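Long-range contacts in thymine dioxygenase (PDB 5C3P), which probably oxidises thymine with molecular oxygen and 2-oxoglutarate at a non-haem iron centre, whose place a nickel ion takes in this crystal: residues 197-202 and 283-288; 215-220 and 268-273; 221-226 and 253-258. One frame throughout, in Å; residues are numbered along the deposited sequence.

Contact 1 (197-202 and 283-288); sequences PAVKSE and DVHPPR. With AKG (2-oxoglutaric acid), chain F.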
loop_
_atom_site.group_PDB
_atom_site.type_symbol
_atom_site.label_atom_id
_atom_site.label_comp_id
_atom_site.label_asym_id
_atom_site.label_seq_id
_atom_site.Cartn_x
_atom_site.Cartn_y
_atom_site.Cartn_z
ATOM N N PRO A 197 2.858 -11.995 12.476
ATOM C CA PRO A 197 2.561 -13.084 13.429
ATOM C C PRO A 197 2.136 -12.618 14.828
ATOM O O PRO A 197 2.411 -11.489 15.229
ATOM C CB PRO A 197 3.890 -13.841 13.546
ATOM C CG PRO A 197 4.680 -13.463 12.351
ATOM C CD PRO A 197 4.201 -12.123 11.884
ATOM N N ALA A 198 1.482 -13.512 15.553
ATOM C CA ALA A 198 1.146 -13.296 16.951
ATOM C C ALA A 198 2.410 -12.929 17.715
ATOM O O ALA A 198 3.492 -13.418 17.417
ATOM C CB ALA A 198 0.515 -14.546 17.558
ATOM N N VAL A 199 2.266 -12.052 18.692
ATOM C CA VAL A 199 3.416 -11.548 19.418
ATOM C C VAL A 199 3.005 -11.083 20.810
ATOM O O VAL A 199 1.967 -10.425 20.995
ATOM C CB VAL A 199 4.114 -10.424 18.626
ATOM C CG1 VAL A 199 3.137 -9.311 18.271
ATOM C CG2 VAL A 199 5.326 -9.889 19.394
ATOM N N LYS A 200 3.825 -11.447 21.788
ATOM C CA LYS A 200 3.600 -11.025 23.160
ATOM C C LYS A 200 3.787 -9.521 23.268
ATOM O O LYS A 200 4.683 -8.947 22.648
ATOM C CB LYS A 200 4.532 -11.761 24.136
ATOM C CG LYS A 200 3.964 -13.086 24.642
ATOM C CD LYS A 200 4.069 -13.210 26.153
ATOM C CE LYS A 200 3.009 -14.134 26.723
ATOM N NZ LYS A 200 3.054 -14.170 28.217
ATOM N N SER A 201 2.922 -8.884 24.042
ATOM C CA SER A 201 3.036 -7.450 24.283
ATOM C C SER A 201 4.358 -7.125 24.993
ATOM O O SER A 201 4.970 -6.104 24.704
ATOM C CB SER A 201 1.831 -6.927 25.072
ATOM O OG SER A 201 1.671 -7.619 26.295
ATOM N N GLU A 202 4.817 -8.022 25.871
ATOM C CA GLU A 202 6.126 -7.866 26.536
ATOM C C GLU A 202 7.306 -7.668 25.578
ATOM O O GLU A 202 8.301 -7.030 25.946
ATOM C CB GLU A 202 6.428 -9.060 27.453
ATOM C CG GLU A 202 6.053 -8.853 28.913
ATOM C CD GLU A 202 6.899 -7.785 29.589
ATOM O OE1 GLU A 202 8.021 -8.087 30.052
ATOM O OE2 GLU A 202 6.432 -6.633 29.672
ATOM N N ASP A 283 -2.237 -9.852 26.669
ATOM C CA ASP A 283 -1.028 -10.667 26.856
ATOM C C ASP A 283 -0.376 -10.931 25.494
ATOM O O ASP A 283 0.782 -10.576 25.257
ATOM C CB ASP A 283 -1.408 -11.984 27.537
ATOM C CG ASP A 283 -0.210 -12.869 27.835
ATOM O OD1 ASP A 283 0.848 -12.349 28.246
ATOM O OD2 ASP A 283 -0.338 -14.096 27.668
ATOM N N VAL A 284 -1.150 -11.524 24.591
ATOM C CA VAL A 284 -0.664 -11.853 23.262
ATOM C C VAL A 284 -1.488 -11.114 22.225
ATOM O O VAL A 284 -2.710 -11.134 22.263
ATOM C CB VAL A 284 -0.722 -13.366 22.989
ATOM C CG1 VAL A 284 -0.108 -13.692 21.635
ATOM C CG2 VAL A 284 0.007 -14.134 24.074
ATOM N N HIS A 285 -0.801 -10.455 21.306
ATOM C CA HIS A 285 -1.436 -9.816 20.172
ATOM C C HIS A 285 -1.566 -10.864 19.088
ATOM O O HIS A 285 -0.555 -11.413 18.646
ATOM C CB HIS A 285 -0.597 -8.660 19.658
ATOM C CG HIS A 285 -0.437 -7.551 20.644
ATOM N ND1 HIS A 285 -1.504 -6.820 21.116
ATOM C CD2 HIS A 285 0.662 -7.049 21.253
ATOM C CE1 HIS A 285 -1.071 -5.911 21.969
ATOM N NE2 HIS A 285 0.239 -6.031 22.075
ATOM N N PRO A 286 -2.803 -11.153 18.666
ATOM C CA PRO A 286 -3.014 -12.182 17.670
ATOM C C PRO A 286 -2.475 -11.787 16.299
ATOM O O PRO A 286 -2.025 -10.658 16.113
ATOM C CB PRO A 286 -4.535 -12.379 17.660
ATOM C CG PRO A 286 -5.108 -11.155 18.272
ATOM C CD PRO A 286 -4.065 -10.562 19.156
ATOM N N PRO A 287 -2.468 -12.732 15.349
ATOM C CA PRO A 287 -1.918 -12.405 14.045
ATOM C C PRO A 287 -2.715 -11.293 13.372
ATOM O O PRO A 287 -3.924 -11.235 13.528
ATOM C CB PRO A 287 -2.049 -13.717 13.265
ATOM C CG PRO A 287 -2.170 -14.780 14.292
ATOM C CD PRO A 287 -2.899 -14.138 15.429
ATOM N N ARG A 288 -2.022 -10.403 12.673
ATOM C CA ARG A 288 -2.665 -9.338 11.913
ATOM C C ARG A 288 -2.403 -9.570 10.449
ATOM O O ARG A 288 -1.281 -9.821 10.064
ATOM C CB ARG A 288 -2.124 -7.961 12.319
ATOM C CG ARG A 288 -2.511 -6.823 11.382
ATOM C CD ARG A 288 -2.147 -5.471 11.993
ATOM N NE ARG A 288 -2.715 -4.372 11.223
ATOM C CZ ARG A 288 -2.183 -3.858 10.119
ATOM N NH1 ARG A 288 -1.047 -4.323 9.628
ATOM N NH2 ARG A 288 -2.803 -2.870 9.491
HETATM C C1 AKG F . 3.360 -1.272 3.377
HETATM O O1 AKG F . 3.802 -0.403 2.593
HETATM O O2 AKG F . 3.628 -2.488 3.219
HETATM C C2 AKG F . 2.524 -0.833 4.508
HETATM O O5 AKG F . 2.459 0.360 4.802
HETATM C C3 AKG F . 1.749 -1.865 5.303
HETATM C C4 AKG F . 0.670 -1.219 6.166
HETATM C C5 AKG F . -0.228 -2.235 6.835
HETATM O O3 AKG F . -1.304 -1.823 7.315
HETATM O O4 AKG F . 0.127 -3.431 6.928
#
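A short antiparallel pairing, V199 with H285 and K200 with V284, joins the end of strand 190-200 to the start of strand 284-295, neighbours in the larger sheet of the double-stranded beta-helix fold. V199 and H285 form the hydrogen-bonded pair, V199 N reaching H285 O at 2.9 Å and H285 N reaching V199 O at 2.8 Å. S201 N then gives D283 O a nearly straight bond of 3.0 Å (174° at the hydrogen). The chain of K200, bent at chi2 (-132°), carries CE past V284 CG2 and sets NZ 2.9 Å from D283 OD1, on the syn lone pair, in a salt bridge. The H285 side chain lies on the same face as V199, and S201 CB approaches its ring obliquely, 3.5 Å from H285 NE2; E277 and E282 bind the two ring nitrogens, which probably makes it cationic. Beyond P287, R288 runs extended from CG to NE, and its guanidinium edge pairs with the 2-oxoglutarate carboxylate, NH2 to O3 at 2.8 Å and NH1 to O4 at 3.1 Å. A methionine here would probably leave that carboxylate without its charged partner and Q227 without the NH2 donor. Between D283, just ahead of the strand, and R288 the chain passes from an exposed salt bridge to buried hydrogen bonds gripping a carboxylate.

Contact 2 (215-220 and 268-273); sequences EHTDYG and IKSTVH. With NI (nickel (II) ion), chain E; AKG (2-oxoglutaric acid), chain F; EDO (1,2-ethanediol), chain H.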
loop_
_atom_site.group_PDB
_atom_site.type_symbol
_atom_site.label_atom_id
_atom_site.label_comp_id
_atom_site.label_asym_id
_atom_site.label_seq_id
_atom_site.Cartn_x
_atom_site.Cartn_y
_atom_site.Cartn_z
ATOM N N GLU A 215 8.553 2.787 9.953
ATOM C CA GLU A 215 8.023 3.998 9.333
ATOM C C GLU A 215 8.619 4.210 7.938
ATOM O O GLU A 215 9.768 3.892 7.694
ATOM C CB GLU A 215 8.261 5.213 10.230
ATOM C CG GLU A 215 9.691 5.735 10.261
ATOM C CD GLU A 215 9.830 7.011 11.086
ATOM O OE1 GLU A 215 9.193 7.117 12.153
ATOM O OE2 GLU A 215 10.585 7.916 10.666
ATOM N N HIS A 216 7.820 4.761 7.037
ATOM C CA HIS A 216 8.215 4.931 5.653
ATOM C C HIS A 216 7.140 5.688 4.906
ATOM O O HIS A 216 6.005 5.855 5.385
ATOM C CB HIS A 216 8.403 3.567 4.954
ATOM C CG HIS A 216 7.150 2.759 4.894
ATOM N ND1 HIS A 216 6.631 2.115 5.995
ATOM C CD2 HIS A 216 6.276 2.535 3.885
ATOM C CE1 HIS A 216 5.506 1.512 5.665
ATOM N NE2 HIS A 216 5.278 1.741 4.389
ATOM N N THR A 217 7.507 6.126 3.710
ATOM C CA THR A 217 6.531 6.516 2.705
ATOM C C THR A 217 6.575 5.480 1.599
ATOM O O THR A 217 7.622 4.887 1.345
ATOM C CB THR A 217 6.841 7.889 2.091
ATOM O OG1 THR A 217 8.170 7.891 1.553
ATOM C CG2 THR A 217 6.708 8.968 3.106
ATOM N N ASP A 218 5.440 5.256 0.946
ATOM C CA ASP A 218 5.383 4.385 -0.216
ATOM C C ASP A 218 6.012 5.095 -1.410
ATOM O O ASP A 218 5.974 6.332 -1.504
ATOM C CB ASP A 218 3.928 3.998 -0.529
ATOM C CG ASP A 218 3.301 3.136 0.554
ATOM O OD1 ASP A 218 4.031 2.637 1.428
ATOM O OD2 ASP A 218 2.071 2.940 0.529
ATOM N N TYR A 219 6.579 4.313 -2.324
ATOM C CA TYR A 219 7.344 4.862 -3.454
ATOM C C TYR A 219 6.484 5.256 -4.654
ATOM O O TYR A 219 6.828 6.181 -5.381
ATOM C CB TYR A 219 8.385 3.859 -3.959
ATOM C CG TYR A 219 9.244 3.219 -2.895
ATOM C CD1 TYR A 219 9.741 3.957 -1.831
ATOM C CD2 TYR A 219 9.572 1.868 -2.970
ATOM C CE1 TYR A 219 10.536 3.368 -0.862
ATOM C CE2 TYR A 219 10.361 1.267 -2.007
ATOM C CZ TYR A 219 10.842 2.020 -0.955
ATOM O OH TYR A 219 11.616 1.417 0.006
ATOM N N GLY A 220 5.374 4.550 -4.848
ATOM C CA GLY A 220 4.609 4.619 -6.093
ATOM C C GLY A 220 3.601 5.743 -6.191
ATOM O O GLY A 220 3.763 6.795 -5.585
ATOM N N ILE A 268 -0.193 17.026 -3.903
ATOM C CA ILE A 268 -0.616 15.826 -3.176
ATOM C C ILE A 268 0.511 15.372 -2.253
ATOM O O ILE A 268 1.672 15.412 -2.649
ATOM C CB ILE A 268 -1.004 14.690 -4.157
ATOM C CG1 ILE A 268 -2.344 15.032 -4.819
ATOM C CG2 ILE A 268 -1.057 13.334 -3.455
ATOM C CD1 ILE A 268 -2.745 14.113 -5.949
ATOM N N LYS A 269 0.138 14.901 -1.056
ATOM C CA LYS A 269 1.074 14.468 -0.018
ATOM C C LYS A 269 1.310 12.953 -0.008
ATOM O O LYS A 269 0.363 12.158 -0.122
ATOM C CB LYS A 269 0.560 14.860 1.373
ATOM C CG LYS A 269 0.192 16.329 1.567
ATOM C CD LYS A 269 1.402 17.243 1.487
ATOM C CE LYS A 269 1.062 18.585 0.856
ATOM N NZ LYS A 269 0.568 19.590 1.825
ATOM N N SER A 270 2.580 12.575 0.153
ATOM C CA SER A 270 2.976 11.203 0.452
ATOM C C SER A 270 3.377 11.190 1.912
ATOM O O SER A 270 4.374 11.807 2.304
ATOM C CB SER A 270 4.149 10.754 -0.424
ATOM O OG SER A 270 4.546 9.425 -0.091
ATOM N N THR A 271 2.594 10.498 2.723
ATOM C CA THR A 271 2.662 10.661 4.159
ATOM C C THR A 271 3.349 9.472 4.834
ATOM O O THR A 271 3.153 8.300 4.464
ATOM C CB THR A 271 1.253 10.903 4.714
ATOM O OG1 THR A 271 0.724 12.079 4.097
ATOM C CG2 THR A 271 1.270 11.122 6.235
ATOM N N VAL A 272 4.159 9.793 5.836
ATOM C CA VAL A 272 4.844 8.769 6.608
ATOM C C VAL A 272 3.811 7.966 7.401
ATOM O O VAL A 272 2.913 8.525 8.044
ATOM C CB VAL A 272 5.895 9.391 7.557
ATOM C CG1 VAL A 272 6.548 8.324 8.419
ATOM C CG2 VAL A 272 6.955 10.166 6.756
ATOM N N HIS A 273 3.948 6.648 7.360
ATOM C CA HIS A 273 3.119 5.779 8.160
ATOM C C HIS A 273 3.906 4.545 8.587
ATOM O O HIS A 273 4.966 4.234 8.017
ATOM C CB HIS A 273 1.872 5.372 7.385
ATOM C CG HIS A 273 2.172 4.786 6.051
ATOM N ND1 HIS A 273 2.678 5.529 5.005
ATOM C CD2 HIS A 273 2.060 3.521 5.595
ATOM C CE1 HIS A 273 2.858 4.747 3.959
ATOM N NE2 HIS A 273 2.476 3.529 4.288
HETATM NI NI NI E . 3.231 1.686 3.273
HETATM C C1 AKG F . 3.360 -1.272 3.377
HETATM O O1 AKG F . 3.802 -0.403 2.593
HETATM O O2 AKG F . 3.628 -2.488 3.219
HETATM C C2 AKG F . 2.524 -0.833 4.508
HETATM O O5 AKG F . 2.459 0.360 4.802
HETATM C C3 AKG F . 1.749 -1.865 5.303
HETATM C C4 AKG F . 0.670 -1.219 6.166
HETATM C C5 AKG F . -0.228 -2.235 6.835
HETATM O O3 AKG F . -1.304 -1.823 7.315
HETATM O O4 AKG F . 0.127 -3.431 6.928
HETATM C C1 EDO H . 1.265 14.723 7.323
HETATM O O1 EDO H . 2.538 14.136 7.702
HETATM C C2 EDO H . 1.121 15.176 5.857
HETATM O O2 EDO H . 1.993 14.513 4.915
HETATM O O HOH W 1 3.379 7.264 1.605
HETATM O O HOH W 2 1.184 1.335 2.306
#
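S270 meets T217 at the start of this contact, its OG lying 3.5 Å from T217 CB, near the metal site of the dioxygenase. That hydroxyl binds D258 and accepts from a water that also donates to T271 O and receives the D218 amide, so one water links D218 of one segment to S270 and T271 of the other. T271 points CB away from the other segment; its OG1 is hydrogen-bonded to A45 O and receives a bond from ethanediol, probably left from crystallisation. V272 follows with one methyl for each neighbour: CG2 is 3.8 Å from T217 CG2, and CG1 is 4.0 Å from E215 CB. The backbone of H273 pairs with that of H216, H273 N bonding H216 O at 3.0 Å, and both imidazoles rise from the same face. H273 has CG between its backbone N and carbonyl carbon (chi1 53°), which brings ND1 2.9 Å from T271 O, nearly in the ring plane; this bond fixes the ring's rotation and aims NE2 at nickel, 2.2 Å away. H216 NE2 binds the ion at 2.3 Å, its ring inclined 55° to that of H273 and its ND1 bonded to G214 O. D218 OD1 binds at 2.2 Å, while T223 holds OD2. This is the family's facial triad. Opposite stand a water and the 2-oxoglutarate carboxylate O1 and keto O5, facing H216, H273 and D218 in turn. F47 of strand 47-51 meets the H273 ring edge-to-face, F242 of strand 242-244 packs on E215 and V272, and helix 323-334 covers Y219.

Contact 3 (221-226 and 253-258); sequences SITLLF and VVNAGD. With AKG (2-oxoglutaric acid), chain F.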
loop_
_atom_site.group_PDB
_atom_site.type_symbol
_atom_site.label_atom_id
_atom_site.label_comp_id
_atom_site.label_asym_id
_atom_site.label_seq_id
_atom_site.Cartn_x
_atom_site.Cartn_y
_atom_site.Cartn_z
ATOM N N SER A 221 2.557 5.541 -6.986
ATOM C CA SER A 221 1.532 6.560 -7.111
ATOM C C SER A 221 0.480 6.441 -6.002
ATOM O O SER A 221 0.324 7.354 -5.176
ATOM C CB SER A 221 0.899 6.540 -8.496
ATOM O OG SER A 221 0.676 5.207 -8.920
ATOM N N ILE A 222 -0.224 5.319 -5.987
ATOM C CA ILE A 222 -1.326 5.100 -5.068
ATOM C C ILE A 222 -1.141 3.714 -4.432
ATOM O O ILE A 222 -0.685 2.784 -5.091
ATOM C CB ILE A 222 -2.661 5.223 -5.842
ATOM C CG1 ILE A 222 -3.004 6.703 -6.089
ATOM C CG2 ILE A 222 -3.808 4.475 -5.179
ATOM C CD1 ILE A 222 -3.527 7.470 -4.899
ATOM N N THR A 223 -1.458 3.598 -3.148
ATOM C CA THR A 223 -1.534 2.294 -2.483
ATOM C C THR A 223 -2.948 2.071 -1.958
ATOM O O THR A 223 -3.525 2.949 -1.303
ATOM C CB THR A 223 -0.537 2.186 -1.312
ATOM O OG1 THR A 223 0.777 2.363 -1.804
ATOM C CG2 THR A 223 -0.619 0.832 -0.620
ATOM N N LEU A 224 -3.505 0.907 -2.275
ATOM C CA LEU A 224 -4.804 0.481 -1.751
ATOM C C LEU A 224 -4.531 -0.472 -0.625
ATOM O O LEU A 224 -3.936 -1.529 -0.851
ATOM C CB LEU A 224 -5.611 -0.258 -2.821
ATOM C CG LEU A 224 -5.755 0.427 -4.163
ATOM C CD1 LEU A 224 -6.507 -0.484 -5.125
ATOM C CD2 LEU A 224 -6.484 1.742 -3.969
ATOM N N LEU A 225 -4.936 -0.102 0.587
ATOM C CA LEU A 225 -4.601 -0.879 1.782
ATOM C C LEU A 225 -5.847 -1.471 2.431
ATOM O O LEU A 225 -6.707 -0.742 2.946
ATOM C CB LEU A 225 -3.843 -0.019 2.806
ATOM C CG LEU A 225 -3.509 -0.749 4.112
ATOM C CD1 LEU A 225 -2.463 -1.838 3.888
ATOM C CD2 LEU A 225 -3.032 0.232 5.170
ATOM N N PHE A 226 -5.915 -2.799 2.416
ATOM C CA PHE A 226 -6.981 -3.542 3.047
ATOM C C PHE A 226 -6.462 -4.079 4.376
ATOM O O PHE A 226 -5.511 -4.850 4.403
ATOM C CB PHE A 226 -7.406 -4.699 2.140
ATOM C CG PHE A 226 -7.848 -4.269 0.765
ATOM C CD1 PHE A 226 -6.918 -4.034 -0.244
ATOM C CD2 PHE A 226 -9.195 -4.105 0.473
ATOM C CE1 PHE A 226 -7.324 -3.646 -1.514
ATOM C CE2 PHE A 226 -9.604 -3.722 -0.798
ATOM C CZ PHE A 226 -8.670 -3.486 -1.793
ATOM N N VAL A 253 -8.207 1.722 2.803
ATOM C CA VAL A 253 -7.414 2.904 3.085
ATOM C C VAL A 253 -6.594 3.168 1.830
ATOM O O VAL A 253 -5.978 2.267 1.309
ATOM C CB VAL A 253 -6.492 2.678 4.294
ATOM C CG1 VAL A 253 -5.707 3.945 4.614
ATOM C CG2 VAL A 253 -7.313 2.231 5.498
ATOM N N VAL A 254 -6.629 4.390 1.322
ATOM C CA VAL A 254 -5.895 4.725 0.121
ATOM C C VAL A 254 -4.915 5.862 0.461
ATOM O O VAL A 254 -5.284 6.858 1.099
ATOM C CB VAL A 254 -6.837 5.143 -1.030
ATOM C CG1 VAL A 254 -6.078 5.253 -2.331
ATOM C CG2 VAL A 254 -7.966 4.135 -1.214
ATOM N N ASN A 255 -3.659 5.685 0.074
ATOM C CA ASN A 255 -2.666 6.737 0.261
ATOM C C ASN A 255 -1.837 6.971 -0.976
ATOM O O ASN A 255 -1.611 6.067 -1.761
ATOM C CB ASN A 255 -1.759 6.438 1.434
ATOM C CG ASN A 255 -0.838 5.274 1.180
ATOM O OD1 ASN A 255 -1.280 4.128 1.166
ATOM N ND2 ASN A 255 0.462 5.555 1.003
ATOM N N ALA A 256 -1.372 8.205 -1.115
ATOM C CA ALA A 256 -0.497 8.591 -2.203
ATOM C C ALA A 256 0.936 8.220 -1.879
ATOM O O ALA A 256 1.353 8.265 -0.733
ATOM C CB ALA A 256 -0.598 10.086 -2.436
ATOM N N GLY A 257 1.692 7.863 -2.912
ATOM C CA GLY A 257 3.108 7.575 -2.768
ATOM C C GLY A 257 3.973 8.717 -3.266
ATOM O O GLY A 257 3.476 9.745 -3.750
ATOM N N ASP A 258 5.277 8.524 -3.140
ATOM C CA ASP A 258 6.268 9.562 -3.446
ATOM C C ASP A 258 6.226 9.978 -4.911
ATOM O O ASP A 258 6.422 11.149 -5.239
ATOM C CB ASP A 258 7.674 9.059 -3.074
ATOM C CG ASP A 258 7.891 8.966 -1.566
ATOM O OD1 ASP A 258 7.061 9.475 -0.785
ATOM O OD2 ASP A 258 8.934 8.419 -1.149
HETATM C C1 AKG F . 3.360 -1.272 3.377
HETATM O O1 AKG F . 3.802 -0.403 2.593
HETATM O O2 AKG F . 3.628 -2.488 3.219
HETATM C C2 AKG F . 2.524 -0.833 4.508
HETATM O O5 AKG F . 2.459 0.360 4.802
HETATM C C3 AKG F . 1.749 -1.865 5.303
HETATM C C4 AKG F . 0.670 -1.219 6.166
HETATM C C5 AKG F . -0.228 -2.235 6.835
HETATM O O3 AKG F . -1.304 -1.823 7.315
HETATM O O4 AKG F . 0.127 -3.431 6.928
#
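V254 pushes CG1 into the hollow between I222 and L224, 3.7 Å from I222 CG2 and 3.9 Å from L224 CD2, and the same methyl rests over the backbone at T223 O. V254 CG1 sits anti to the backbone N (chi1 -170°), which aims it across at the neighbouring strand. M166 and L161 of helix 147-173 pack on I222 and L224. The opposite face is mixed, polar at T223 and N255, aliphatic at L225 and V253. The T223 and N255 side chains run alongside each other in the same direction, and N255 OD1 fits 3.2 Å from T223 CB; further along, L225 CB touches V253 CB at 4.1 Å while L225 CD2 lies 3.4 Å from 2-oxoglutarate O3. The T223 hydroxyl and the N255 amide nitrogen both bond D218 OD2, so they are second-shell groups that help hold this ligand in place. Main-chain hydrogen bonds join the strands, with T223 N 2.8 Å from N255 O. At the far end G257 N bonds S221 O at 2.7 Å, from well above the carbonyl plane, beside the classic bulge in which S221 and I222 both face C295. Apolar on the helix side and carrying polar groups beside the metal, this pair belongs to the larger sheet of the double-stranded beta-helix.

The three contacts illustrate how one fold changes its chemistry with depth. Contact 1 is a surface pairing about 26 Å, centre to centre, from each of the others, whereas contact 2 is partly buried and contact 3 wholly so. Contacts 1 and 3 belong to the same large sheet, through the adjacent strands 284-295 and 222-227; contact 2 pairs the edge strand 213-216 of the smaller four-stranded sheet with the start of strand 273-275. Contacts 2 and 3 touch directly, S270 OG lying 2.6 Å from D258 OD1. To its backbone bonds contact 1 adds a solvent-exposed salt bridge, contact 2 metal ligands, and contact 3 aliphatic side chains and a polar pair, yet all three reach 2-oxoglutarate.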